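Local coordinates for protein hydrogenase maturation factor (Thermoanaerobacter tengcongensis, PDB 3VTH) that probably transfers a carbamoyl group from carbamoyl phosphate, with ATP, to the C-terminal cysteine of HypE during [NiFe]-hydrogenase maturation, at residues 23-26 / 27-31; 148-152 / 153-157; 595-598 / 599-603; 646-649 / 650-653. All blocks are in the same frame, centred on the assembly; numbering follows the deposited sequence.

From the N terminus, interaction 1 comes first, where the loop of the acylphosphatase domain turns into helix 25-35 around a phosphate ion. Interaction 2 closes a short turn in the loop between helices 115-121 and 165-171, and reaches back to interaction 1 through a salt bridge from Asp152 OD1 to Arg26 NH1, 2.7 Å long. Far along the chain, on the opposite side of its centre, interactions 3 and 4 start helices 597-607 and 649-662 of the Kae1-like region; Phe600 of the first packs on Pro649, Ile652 and Leu653 of the second. All four are local and follow in series, so none nests within or crosses another.

Interaction 1. Residues 23-26 / 27-31; sequences VGFR and PFVFN. With PO4 (phosphate ion), chain E.
Phe25 and Phe28 stand side by side on the first turn of helix 25-35, pointing the same way, with CE2 of Phe25 3.8 Å from CD1 of Phe28. Their ring planes are 63° apart; CE2 of Phe25 comes to the edge of the Phe28 ring, whereas CD1 of Phe28 approaches the Phe25 ring obliquely. The Val29 side chain crosses that of Phe25 at a slant, CG2 of Val29 lying 3.9 Å from CD2 of Phe25. Pro72, Leu49 and Ile67 continue the packing around Phe25.

Arg26 reaches the phosphate instead. With CG beside the backbone N (chi1 -72°) and the chain bent at chi3, the guanidinium meets the anion at its edge: NE donates to O4 of the phosphate at 2.8 Å, and NH2 to O3 at the same length. The Arg26 backbone N also donates to O4, which therefore has two bonds from one residue. This is the phosphate-binding loop of the acylphosphatase fold, leading into a helix N terminus with Gly24 at the N-cap. Gly24 N gives O1 a bond of 2.8 Å, while the amides of Val23 and Phe25 share O2, and Gly22 N adds another donor. The ion probably came from the crystallisation liquor, yet it lies beside Arg26, a predicted active-site residue. Gly24 has phi 71°, a value that favours glycine, and its carbonyl receives Phe28 N at 3.1 Å. The remaining guanidinium nitrogen, NH1, forms a salt bridge with Asp152, which helps to fix the plane in which the other two nitrogens face the phosphate.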
loop_
_atom_site.group_PDB
_atom_site.type_symbol
_atom_site.label_atom_id
_atom_site.label_comp_id
_atom_site.label_asym_id
_atom_site.label_seq_id
_atom_site.Cartn_x
_atom_site.Cartn_y
_atom_site.Cartn_z
ATOM N N VAL A 23 -8.582 5.403 -20.011
ATOM C CA VAL A 23 -9.130 4.048 -19.969
ATOM C C VAL A 23 -9.721 3.692 -21.333
ATOM O O VAL A 23 -10.344 2.648 -21.500
ATOM C CB VAL A 23 -10.181 3.873 -18.815
ATOM C CG1 VAL A 23 -9.572 4.269 -17.463
ATOM C CG2 VAL A 23 -11.454 4.730 -19.056
ATOM N N GLY A 24 -9.513 4.557 -22.318
ATOM C CA GLY A 24 -10.148 4.373 -23.629
ATOM C C GLY A 24 -11.643 4.638 -23.609
ATOM O O GLY A 24 -12.395 4.069 -24.412
ATOM N N PHE A 25 -12.080 5.528 -22.721
ATOM C CA PHE A 25 -13.490 5.897 -22.679
ATOM C C PHE A 25 -13.947 6.702 -23.906
ATOM O O PHE A 25 -15.061 6.520 -24.385
ATOM C CB PHE A 25 -13.823 6.639 -21.387
ATOM C CG PHE A 25 -15.023 6.092 -20.657
ATOM C CD1 PHE A 25 -14.971 5.881 -19.279
ATOM C CD2 PHE A 25 -16.208 5.798 -21.341
ATOM C CE1 PHE A 25 -16.090 5.392 -18.578
ATOM C CE2 PHE A 25 -17.340 5.310 -20.656
ATOM C CZ PHE A 25 -17.279 5.105 -19.276
ATOM N N ARG A 26 -13.099 7.587 -24.412
ATOM C CA ARG A 26 -13.445 8.355 -25.611
ATOM C C ARG A 26 -13.647 7.458 -26.837
ATOM O O ARG A 26 -14.710 7.523 -27.445
ATOM C CB ARG A 26 -12.469 9.514 -25.855
ATOM C CG ARG A 26 -12.665 10.665 -24.839
ATOM C CD ARG A 26 -11.549 11.678 -24.899
ATOM N NE ARG A 26 -10.288 11.137 -24.359
ATOM C CZ ARG A 26 -9.131 11.800 -24.330
ATOM N NH1 ARG A 26 -9.051 13.050 -24.807
ATOM N NH2 ARG A 26 -8.050 11.216 -23.806
ATOM N N PRO A 27 -12.671 6.577 -27.168
ATOM C CA PRO A 27 -12.934 5.676 -28.303
ATOM C C PRO A 27 -14.113 4.713 -28.089
ATOM O O PRO A 27 -14.852 4.450 -29.036
ATOM C CB PRO A 27 -11.615 4.891 -28.471
ATOM C CG PRO A 27 -10.830 5.133 -27.220
ATOM C CD PRO A 27 -11.259 6.493 -26.727
ATOM N N PHE A 28 -14.278 4.204 -26.866
ATOM C CA PHE A 28 -15.429 3.380 -26.509
ATOM C C PHE A 28 -16.760 4.115 -26.824
ATOM O O PHE A 28 -17.630 3.575 -27.495
ATOM C CB PHE A 28 -15.344 2.988 -25.018
ATOM C CG PHE A 28 -16.545 2.231 -24.503
ATOM C CD1 PHE A 28 -17.365 2.788 -23.537
ATOM C CD2 PHE A 28 -16.853 0.966 -24.991
ATOM C CE1 PHE A 28 -18.485 2.100 -23.051
ATOM C CE2 PHE A 28 -17.974 0.268 -24.514
ATOM C CZ PHE A 28 -18.783 0.840 -23.532
ATOM N N VAL A 29 -16.886 5.355 -26.366
ATOM C CA VAL A 29 -18.123 6.127 -26.578
ATOM C C VAL A 29 -18.339 6.377 -28.059
ATOM O O VAL A 29 -19.454 6.238 -28.558
ATOM C CB VAL A 29 -18.105 7.444 -25.749
ATOM C CG1 VAL A 29 -19.130 8.476 -26.257
ATOM C CG2 VAL A 29 -18.348 7.111 -24.263
ATOM N N PHE A 30 -17.268 6.724 -28.765
ATOM C CA PHE A 30 -17.371 6.949 -30.199
ATOM C C PHE A 30 -17.983 5.732 -30.889
ATOM O O PHE A 30 -18.891 5.852 -31.724
ATOM C CB PHE A 30 -15.993 7.255 -30.803
ATOM C CG PHE A 30 -16.025 7.453 -32.294
ATOM C CD1 PHE A 30 -15.886 6.369 -33.155
ATOM C CD2 PHE A 30 -16.189 8.729 -32.839
ATOM C CE1 PHE A 30 -15.920 6.546 -34.561
ATOM C CE2 PHE A 30 -16.227 8.923 -34.238
ATOM C CZ PHE A 30 -16.092 7.837 -35.100
ATOM N N ASN A 31 -17.467 4.568 -30.529
ATOM C CA ASN A 31 -17.855 3.347 -31.214
ATOM C C ASN A 31 -19.293 2.937 -30.896
ATOM O O ASN A 31 -20.025 2.551 -31.803
ATOM C CB ASN A 31 -16.840 2.224 -30.957
ATOM C CG ASN A 31 -15.505 2.462 -31.676
ATOM O OD1 ASN A 31 -14.435 2.470 -31.051
ATOM N ND2 ASN A 31 -15.565 2.664 -32.990
HETATM P P PO4 E . -9.455 8.072 -22.513
HETATM O O1 PO4 E . -8.360 7.072 -22.766
HETATM O O2 PO4 E . -10.465 7.512 -21.543
HETATM O O3 PO4 E . -8.845 9.298 -21.895
HETATM O O4 PO4 E . -10.151 8.414 -23.817
#

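Interaction 2. Residues 148-152 / 153-157; sequences DIPYD and RAKTS
Lys155 lays its aliphatic chain alongside Asp148, the two side chains pointing the same way, with CD of Lys155 3.8 Å from CB of Asp148. The compact part of the contact lies at the turn itself. Asp152 O receives Lys155 N at 2.9 Å, the donor standing above the carbonyl plane, as the chain makes a short 3-10 turn at residues 153-154. Thr156 settles CG2 3.4 Å from that same oxygen and crosses the Tyr151 ring obliquely. Its OG1 lies between the backbone N and the carbonyl carbon (chi1 68°), which turns the hydroxyl back to donate to Arg153 O at 2.7 Å; Thr156 N donates to that oxygen as well. A cis peptide before Pro150 bends the approach to this turn.

The lysine end is looser. NZ of Lys155 forms a long salt bridge of 3.8 Å with OD2 of Asp148, whereas OD1 of that aspartate pairs with Arg451. Between the two arms sits a water that donates to Asp148 O at 2.8 Å and has weaker bonds to Lys155 O and Asp152 N.

The carboxylate of Asp152 is taken up outside the turn, OD2 by Ser98 and its other oxygen by Arg26, a predicted active-site residue of the acylphosphatase domain. Arg153 extends in another direction, its guanidinium held by the carbonyls of Phe161 and Val184 near a zinc site. The turn thus joins the zinc-finger region to the phosphate pocket, and the negative charge of Asp152 probably helps to orient the arginine that grips the anion.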
loop_
_atom_site.group_PDB
_atom_site.type_symbol
_atom_site.label_atom_id
_atom_site.label_comp_id
_atom_site.label_asym_id
_atom_site.label_seq_id
_atom_site.Cartn_x
_atom_site.Cartn_y
_atom_site.Cartn_z
ATOM N N ASP A 148 -0.603 16.268 -15.477
ATOM C CA ASP A 148 -1.741 17.159 -15.315
ATOM C C ASP A 148 -2.928 16.496 -15.990
ATOM O O ASP A 148 -2.756 15.545 -16.763
ATOM C CB ASP A 148 -1.446 18.505 -16.002
ATOM C CG ASP A 148 -2.326 19.659 -15.493
ATOM O OD1 ASP A 148 -3.070 19.505 -14.500
ATOM O OD2 ASP A 148 -2.270 20.743 -16.111
ATOM N N ILE A 149 -4.125 17.004 -15.695
ATOM C CA ILE A 149 -5.365 16.541 -16.317
ATOM C C ILE A 149 -5.984 17.756 -16.988
ATOM O O ILE A 149 -5.531 18.869 -16.722
ATOM C CB ILE A 149 -6.332 15.894 -15.278
ATOM C CG1 ILE A 149 -6.706 16.871 -14.139
ATOM C CG2 ILE A 149 -5.709 14.641 -14.717
ATOM C CD1 ILE A 149 -7.816 17.873 -14.493
ATOM N N PRO A 150 -6.993 17.570 -17.879
ATOM C CA PRO A 150 -7.593 16.339 -18.383
ATOM C C PRO A 150 -6.550 15.475 -19.080
ATOM O O PRO A 150 -5.668 16.005 -19.777
ATOM C CB PRO A 150 -8.621 16.831 -19.405
ATOM C CG PRO A 150 -8.931 18.209 -19.032
ATOM C CD PRO A 150 -7.669 18.766 -18.411
ATOM N N TYR A 151 -6.649 14.166 -18.875
ATOM C CA TYR A 151 -5.699 13.217 -19.461
ATOM C C TYR A 151 -5.685 13.339 -20.988
ATOM O O TYR A 151 -6.731 13.307 -21.632
ATOM C CB TYR A 151 -6.044 11.792 -19.030
ATOM C CG TYR A 151 -5.225 10.700 -19.693
ATOM C CD1 TYR A 151 -5.721 10.011 -20.798
ATOM C CD2 TYR A 151 -3.967 10.351 -19.204
ATOM C CE1 TYR A 151 -4.978 8.994 -21.412
ATOM C CE2 TYR A 151 -3.214 9.327 -19.798
ATOM C CZ TYR A 151 -3.734 8.655 -20.894
ATOM O OH TYR A 151 -3.016 7.644 -21.487
ATOM N N ASP A 152 -4.487 13.535 -21.538
ATOM C CA ASP A 152 -4.231 13.538 -22.969
ATOM C C ASP A 152 -2.734 13.302 -23.120
ATOM O O ASP A 152 -1.981 13.590 -22.209
ATOM C CB ASP A 152 -4.568 14.903 -23.586
ATOM C CG ASP A 152 -6.015 15.007 -24.022
ATOM O OD1 ASP A 152 -6.529 14.070 -24.675
ATOM O OD2 ASP A 152 -6.638 16.037 -23.713
ATOM N N ARG A 153 -2.303 12.822 -24.281
ATOM C CA ARG A 153 -0.877 12.578 -24.537
ATOM C C ARG A 153 0.004 13.789 -24.197
ATOM O O ARG A 153 1.085 13.631 -23.630
ATOM C CB ARG A 153 -0.659 12.192 -26.010
ATOM C CG ARG A 153 0.731 11.566 -26.317
ATOM C CD ARG A 153 0.864 11.468 -27.837
ATOM N NE ARG A 153 2.067 10.787 -28.308
ATOM C CZ ARG A 153 2.133 9.488 -28.609
ATOM N NH1 ARG A 153 1.074 8.691 -28.430
ATOM N NH2 ARG A 153 3.265 8.977 -29.077
ATOM N N ALA A 154 -0.457 14.988 -24.566
ATOM C CA ALA A 154 0.280 16.226 -24.344
ATOM C C ALA A 154 0.531 16.531 -22.861
ATOM O O ALA A 154 1.396 17.346 -22.537
ATOM C CB ALA A 154 -0.447 17.424 -25.020
ATOM N N LYS A 155 -0.234 15.902 -21.969
ATOM C CA LYS A 155 -0.030 16.098 -20.521
ATOM C C LYS A 155 0.585 14.861 -19.852
ATOM O O LYS A 155 0.366 14.602 -18.652
ATOM C CB LYS A 155 -1.345 16.494 -19.830
ATOM C CG LYS A 155 -1.906 17.833 -20.315
ATOM C CD LYS A 155 -3.031 18.322 -19.432
ATOM C CE LYS A 155 -3.664 19.601 -20.018
ATOM N NZ LYS A 155 -2.773 20.778 -19.869
ATOM N N THR A 156 1.341 14.093 -20.638
ATOM C CA THR A 156 2.070 12.925 -20.134
ATOM C C THR A 156 3.508 13.034 -20.645
ATOM O O THR A 156 3.804 13.876 -21.502
ATOM C CB THR A 156 1.494 11.587 -20.674
ATOM O OG1 THR A 156 1.751 11.507 -22.081
ATOM C CG2 THR A 156 -0.030 11.454 -20.422
ATOM N N SER A 157 4.421 12.190 -20.151
ATOM C CA SER A 157 5.776 12.279 -20.701
ATOM C C SER A 157 5.902 11.710 -22.126
ATOM O O SER A 157 6.994 11.734 -22.708
ATOM C CB SER A 157 6.834 11.724 -19.743
ATOM O OG SER A 157 6.376 10.601 -19.065
HETATM O O HOH W 1 -2.543 13.555 -18.716
#

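Interaction 3. Residues 595-598 / 599-603; sequences SSMG and RFFDA. With AP2 (phosphomethylphosphonic acid adenosyl ester), chain H.
Arg599 folds back on its own neighbour, laying one face of its guanidinium over the carbonyl carbon of Gly598, right beside the nucleotide analogue. Gly598 passes so close to AP2 that its CA is 3.3 Å from the ribose O2'; a CB at this position would clash with that hydroxyl. Bent at chi2 and chi3, the arginine chain lets NE and NH2 hold Asp602 side-on. Both nitrogens reach the single oxygen OD2 from the same face of the carboxylate, NH2 at 2.8 Å and NE at 3.2 Å. The other oxygen, OD1, accepts at 2.7 Å from a water that also bonds to Gly598 O and to O2' of AP2, so the salt bridge steadies a carboxylate one water away from the ribose. Replacing Arg599 by a leucine would probably leave Asp602 OD2 without these two donors and their charge, and set the carboxylate free to turn from the water.

On another side of the helix, one face of the Phe601 ring meets C2 of the adenine, which is 3.6 Å from CE1 of Phe601 and offset to the rim. Met597 SD lies in the plane of that ring at its edge, 3.9 Å from CE2, a Met-aromatic contact; Phe600 meets the sulfur only obliquely. Phe673 closes edge-to-face on both phenylalanines.

Ser596 starts the helix: OG, swung opposite the Ser596 amide nitrogen (chi1 166°), accepts Arg599 N at 3.0 Å and is also bonded to Gly508 O. An N-capped helix start whose first turn lines a nucleotide pocket suits the actin-like ATPase fold of this Kae1-like domain.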
loop_
_atom_site.group_PDB
_atom_site.type_symbol
_atom_site.label_atom_id
_atom_site.label_comp_id
_atom_site.label_asym_id
_atom_site.label_seq_id
_atom_site.Cartn_x
_atom_site.Cartn_y
_atom_site.Cartn_z
ATOM N N SER A 595 2.476 0.706 26.960
ATOM C CA SER A 595 1.425 -0.312 26.821
ATOM C C SER A 595 1.469 -0.612 25.339
ATOM O O SER A 595 1.047 0.210 24.522
ATOM C CB SER A 595 0.051 0.268 27.204
ATOM O OG SER A 595 -1.029 -0.530 26.715
ATOM N N SER A 596 2.027 -1.753 24.958
ATOM C CA SER A 596 2.341 -1.953 23.542
ATOM C C SER A 596 2.356 -3.426 23.179
ATOM O O SER A 596 3.100 -4.201 23.767
ATOM C CB SER A 596 3.707 -1.336 23.222
ATOM O OG SER A 596 4.200 -1.782 21.958
ATOM N N MET A 597 1.554 -3.794 22.180
ATOM C CA MET A 597 1.549 -5.175 21.682
ATOM C C MET A 597 2.860 -5.503 20.974
ATOM O O MET A 597 3.385 -6.611 21.089
ATOM C CB MET A 597 0.332 -5.429 20.773
ATOM C CG MET A 597 0.113 -6.928 20.396
ATOM S SD MET A 597 0.011 -8.038 21.824
ATOM C CE MET A 597 -1.393 -7.343 22.723
ATOM N N GLY A 598 3.414 -4.525 20.265
ATOM C CA GLY A 598 4.726 -4.710 19.610
ATOM C C GLY A 598 5.856 -5.026 20.586
ATOM O O GLY A 598 6.650 -5.952 20.357
ATOM N N ARG A 599 5.935 -4.265 21.677
ATOM C CA ARG A 599 6.964 -4.503 22.680
ATOM C C ARG A 599 6.709 -5.810 23.423
ATOM O O ARG A 599 7.659 -6.503 23.801
ATOM C CB ARG A 599 7.086 -3.331 23.682
ATOM C CG ARG A 599 7.448 -1.942 23.072
ATOM C CD ARG A 599 8.833 -1.841 22.392
ATOM N NE ARG A 599 8.877 -2.616 21.152
ATOM C CZ ARG A 599 8.470 -2.177 19.958
ATOM N NH1 ARG A 599 8.007 -0.937 19.806
ATOM N NH2 ARG A 599 8.529 -2.987 18.909
ATOM N N PHE A 600 5.434 -6.131 23.653
ATOM C CA PHE A 600 5.067 -7.432 24.255
ATOM C C PHE A 600 5.648 -8.571 23.403
ATOM O O PHE A 600 6.345 -9.467 23.926
ATOM C CB PHE A 600 3.535 -7.551 24.409
ATOM C CG PHE A 600 3.057 -8.612 25.390
ATOM C CD1 PHE A 600 3.941 -9.430 26.099
ATOM C CD2 PHE A 600 1.680 -8.820 25.557
ATOM C CE1 PHE A 600 3.467 -10.415 26.996
ATOM C CE2 PHE A 600 1.200 -9.808 26.443
ATOM C CZ PHE A 600 2.102 -10.610 27.162
ATOM N N PHE A 601 5.395 -8.523 22.094
ATOM C CA PHE A 601 5.991 -9.492 21.168
ATOM C C PHE A 601 7.517 -9.517 21.259
ATOM O O PHE A 601 8.106 -10.596 21.328
ATOM C CB PHE A 601 5.555 -9.232 19.715
ATOM C CG PHE A 601 4.332 -10.011 19.310
ATOM C CD1 PHE A 601 4.433 -11.047 18.378
ATOM C CD2 PHE A 601 3.081 -9.709 19.856
ATOM C CE1 PHE A 601 3.291 -11.778 17.990
ATOM C CE2 PHE A 601 1.935 -10.432 19.473
ATOM C CZ PHE A 601 2.047 -11.476 18.548
ATOM N N ASP A 602 8.152 -8.339 21.288
ATOM C CA ASP A 602 9.629 -8.288 21.377
ATOM C C ASP A 602 10.146 -8.907 22.681
ATOM O O ASP A 602 11.164 -9.607 22.680
ATOM C CB ASP A 602 10.156 -6.858 21.245
ATOM C CG ASP A 602 10.065 -6.322 19.815
ATOM O OD1 ASP A 602 9.795 -7.109 18.878
ATOM O OD2 ASP A 602 10.250 -5.097 19.646
ATOM N N ALA A 603 9.443 -8.647 23.785
ATOM C CA ALA A 603 9.801 -9.238 25.088
ATOM C C ALA A 603 9.770 -10.778 25.054
ATOM O O ALA A 603 10.680 -11.457 25.565
ATOM C CB ALA A 603 8.880 -8.697 26.199
HETATM P PB AP2 H . 3.730 2.263 15.301
HETATM O O1B AP2 H . 4.004 1.050 16.154
HETATM O O2B AP2 H . 2.352 2.843 15.386
HETATM O O3B AP2 H . 4.849 3.271 15.379
HETATM C C3A AP2 H . 3.872 1.594 13.622
HETATM P PA AP2 H . 2.579 0.408 13.151
HETATM O O1A AP2 H . 2.856 0.265 11.661
HETATM O O2A AP2 H . 1.181 0.725 13.622
HETATM O "O5'" AP2 H . 2.982 -0.958 13.921
HETATM C "C5'" AP2 H . 4.154 -1.638 13.487
HETATM C "C4'" AP2 H . 4.477 -2.620 14.590
HETATM O "O4'" AP2 H . 3.545 -3.702 14.555
HETATM C "C3'" AP2 H . 5.837 -3.266 14.415
HETATM O "O3'" AP2 H . 6.878 -2.388 14.856
HETATM C "C2'" AP2 H . 5.660 -4.498 15.279
HETATM O "O2'" AP2 H . 5.895 -4.092 16.633
HETATM C "C1'" AP2 H . 4.189 -4.878 15.062
HETATM N N9 AP2 H . 4.167 -6.011 14.092
HETATM C C8 AP2 H . 4.564 -6.003 12.795
HETATM N N7 AP2 H . 4.454 -7.233 12.227
HETATM C C5 AP2 H . 3.972 -8.065 13.171
HETATM C C6 AP2 H . 3.620 -9.505 13.249
HETATM N N6 AP2 H . 3.751 -10.323 12.174
HETATM N N1 AP2 H . 3.164 -9.974 14.443
HETATM C C2 AP2 H . 3.003 -9.179 15.524
HETATM N N3 AP2 H . 3.317 -7.866 15.523
HETATM C C4 AP2 H . 3.796 -7.266 14.397
HETATM O O HOH W 2 7.605 -5.972 17.703
#

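Interaction 4. Residues 646-649 / 650-653; sequences VIDP and ELIL
An aspartate N-cap joins strand 645-647 to helix 649-662, with Asp648 accepting from the Glu650 amide inside the first turn. Swung anti to the backbone N (chi1 -176°), the carboxylate places OD1 3.1 Å from Glu650 N, which approaches from above the carboxylate plane. The Asp648 carbonyl oxygen accepts Leu651 N in a bond of 3.3 Å, again from above the plane. At the next carbonyl, Pro649 O accepts Leu653 N at 3.0 Å, in the carbonyl plane, while Ile652 N gives the same oxygen a weak bond.

The acidic side chains of Asp648 and Glu650 run side by side with their carboxylate planes 58° apart. A water lies between Asp648 OD2 and Glu650 OE1, 2.6 Å from each, and their like charges have outside partners: OD1 of Asp648 forms a salt bridge with Lys539, and OE2 of Glu650 bonds to Arg654 and Tyr566. These neighbours probably ease the repulsion. An asparagine in place of Asp648 would probably cost Lys539 its salt-bridge partner here and weaken the electrostatic hold on the helix start.

Apolar groups flank the cap. Leu651 crosses Asp648 at about a right angle, its CG 3.9 Å from OD2. On the buried side, CG2 of Ile647 touches CD1 of Ile652 at 4.3 Å, and Phe680 of helix 666-692 packs against both isoleucines. A proline right after the capping residue needs no amide partner of its own, and an Asp N-cap followed by proline is a classic helix N terminus, here at a strand-to-helix junction in the second subdomain of the Kae1-like region.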
loop_
_atom_site.group_PDB
_atom_site.type_symbol
_atom_site.label_atom_id
_atom_site.label_comp_id
_atom_site.label_asym_id
_atom_site.label_seq_id
_atom_site.Cartn_x
_atom_site.Cartn_y
_atom_site.Cartn_z
ATOM N N VAL A 646 -7.159 -3.525 32.966
ATOM C CA VAL A 646 -5.742 -3.660 32.733
ATOM C C VAL A 646 -5.272 -5.088 32.897
ATOM O O VAL A 646 -5.617 -5.735 33.828
ATOM C CB VAL A 646 -4.934 -2.770 33.662
ATOM C CG1 VAL A 646 -3.489 -3.005 33.528
ATOM C CG2 VAL A 646 -5.246 -1.338 33.446
ATOM N N ILE A 647 -4.459 -5.528 31.955
ATOM C CA ILE A 647 -3.811 -6.822 31.989
ATOM C C ILE A 647 -2.305 -6.623 32.116
ATOM O O ILE A 647 -1.724 -5.799 31.397
ATOM C CB ILE A 647 -4.132 -7.595 30.704
ATOM C CG1 ILE A 647 -5.638 -7.900 30.661
ATOM C CG2 ILE A 647 -3.274 -8.894 30.620
ATOM C CD1 ILE A 647 -6.179 -8.245 29.250
ATOM N N ASP A 648 -1.695 -7.378 33.024
ATOM C CA ASP A 648 -0.261 -7.307 33.278
ATOM C C ASP A 648 0.495 -8.347 32.438
ATOM O O ASP A 648 0.445 -9.545 32.734
ATOM C CB ASP A 648 -0.000 -7.511 34.787
ATOM C CG ASP A 648 1.478 -7.357 35.180
ATOM O OD1 ASP A 648 2.358 -7.107 34.314
ATOM O OD2 ASP A 648 1.746 -7.471 36.388
ATOM N N PRO A 649 1.207 -7.889 31.391
ATOM C CA PRO A 649 1.939 -8.801 30.524
ATOM C C PRO A 649 3.027 -9.605 31.230
ATOM O O PRO A 649 3.345 -10.695 30.771
ATOM C CB PRO A 649 2.547 -7.869 29.469
ATOM C CG PRO A 649 2.597 -6.563 30.097
ATOM C CD PRO A 649 1.386 -6.488 30.969
ATOM N N GLU A 650 3.576 -9.095 32.336
ATOM C CA GLU A 650 4.638 -9.831 33.031
ATOM C C GLU A 650 4.162 -11.176 33.610
ATOM O O GLU A 650 4.932 -12.124 33.663
ATOM C CB GLU A 650 5.320 -8.980 34.108
ATOM C CG GLU A 650 6.602 -9.618 34.692
ATOM C CD GLU A 650 6.346 -10.589 35.868
ATOM O OE1 GLU A 650 5.393 -10.360 36.648
ATOM O OE2 GLU A 650 7.111 -11.578 36.018
ATOM N N LEU A 651 2.901 -11.241 34.050
ATOM C CA LEU A 651 2.322 -12.494 34.569
ATOM C C LEU A 651 2.252 -13.604 33.510
ATOM O O LEU A 651 2.381 -14.801 33.819
ATOM C CB LEU A 651 0.930 -12.221 35.153
ATOM C CG LEU A 651 0.902 -11.236 36.333
ATOM C CD1 LEU A 651 -0.524 -10.981 36.815
ATOM C CD2 LEU A 651 1.786 -11.762 37.476
ATOM N N ILE A 652 2.045 -13.189 32.267
ATOM C CA ILE A 652 2.049 -14.073 31.117
ATOM C C ILE A 652 3.497 -14.451 30.781
ATOM O O ILE A 652 3.786 -15.619 30.504
ATOM C CB ILE A 652 1.347 -13.392 29.905
ATOM C CG1 ILE A 652 -0.147 -13.233 30.202
ATOM C CG2 ILE A 652 1.553 -14.188 28.598
ATOM C CD1 ILE A 652 -0.832 -12.212 29.355
ATOM N N LEU A 653 4.405 -13.466 30.842
ATOM C CA LEU A 653 5.834 -13.734 30.613
ATOM C C LEU A 653 6.390 -14.764 31.607
ATOM O O LEU A 653 7.250 -15.558 31.244
ATOM C CB LEU A 653 6.679 -12.449 30.634
ATOM C CG LEU A 653 6.466 -11.415 29.521
ATOM C CD1 LEU A 653 7.354 -10.192 29.766
ATOM C CD2 LEU A 653 6.748 -12.008 28.140
HETATM O O HOH W 3 3.912 -8.449 37.538
#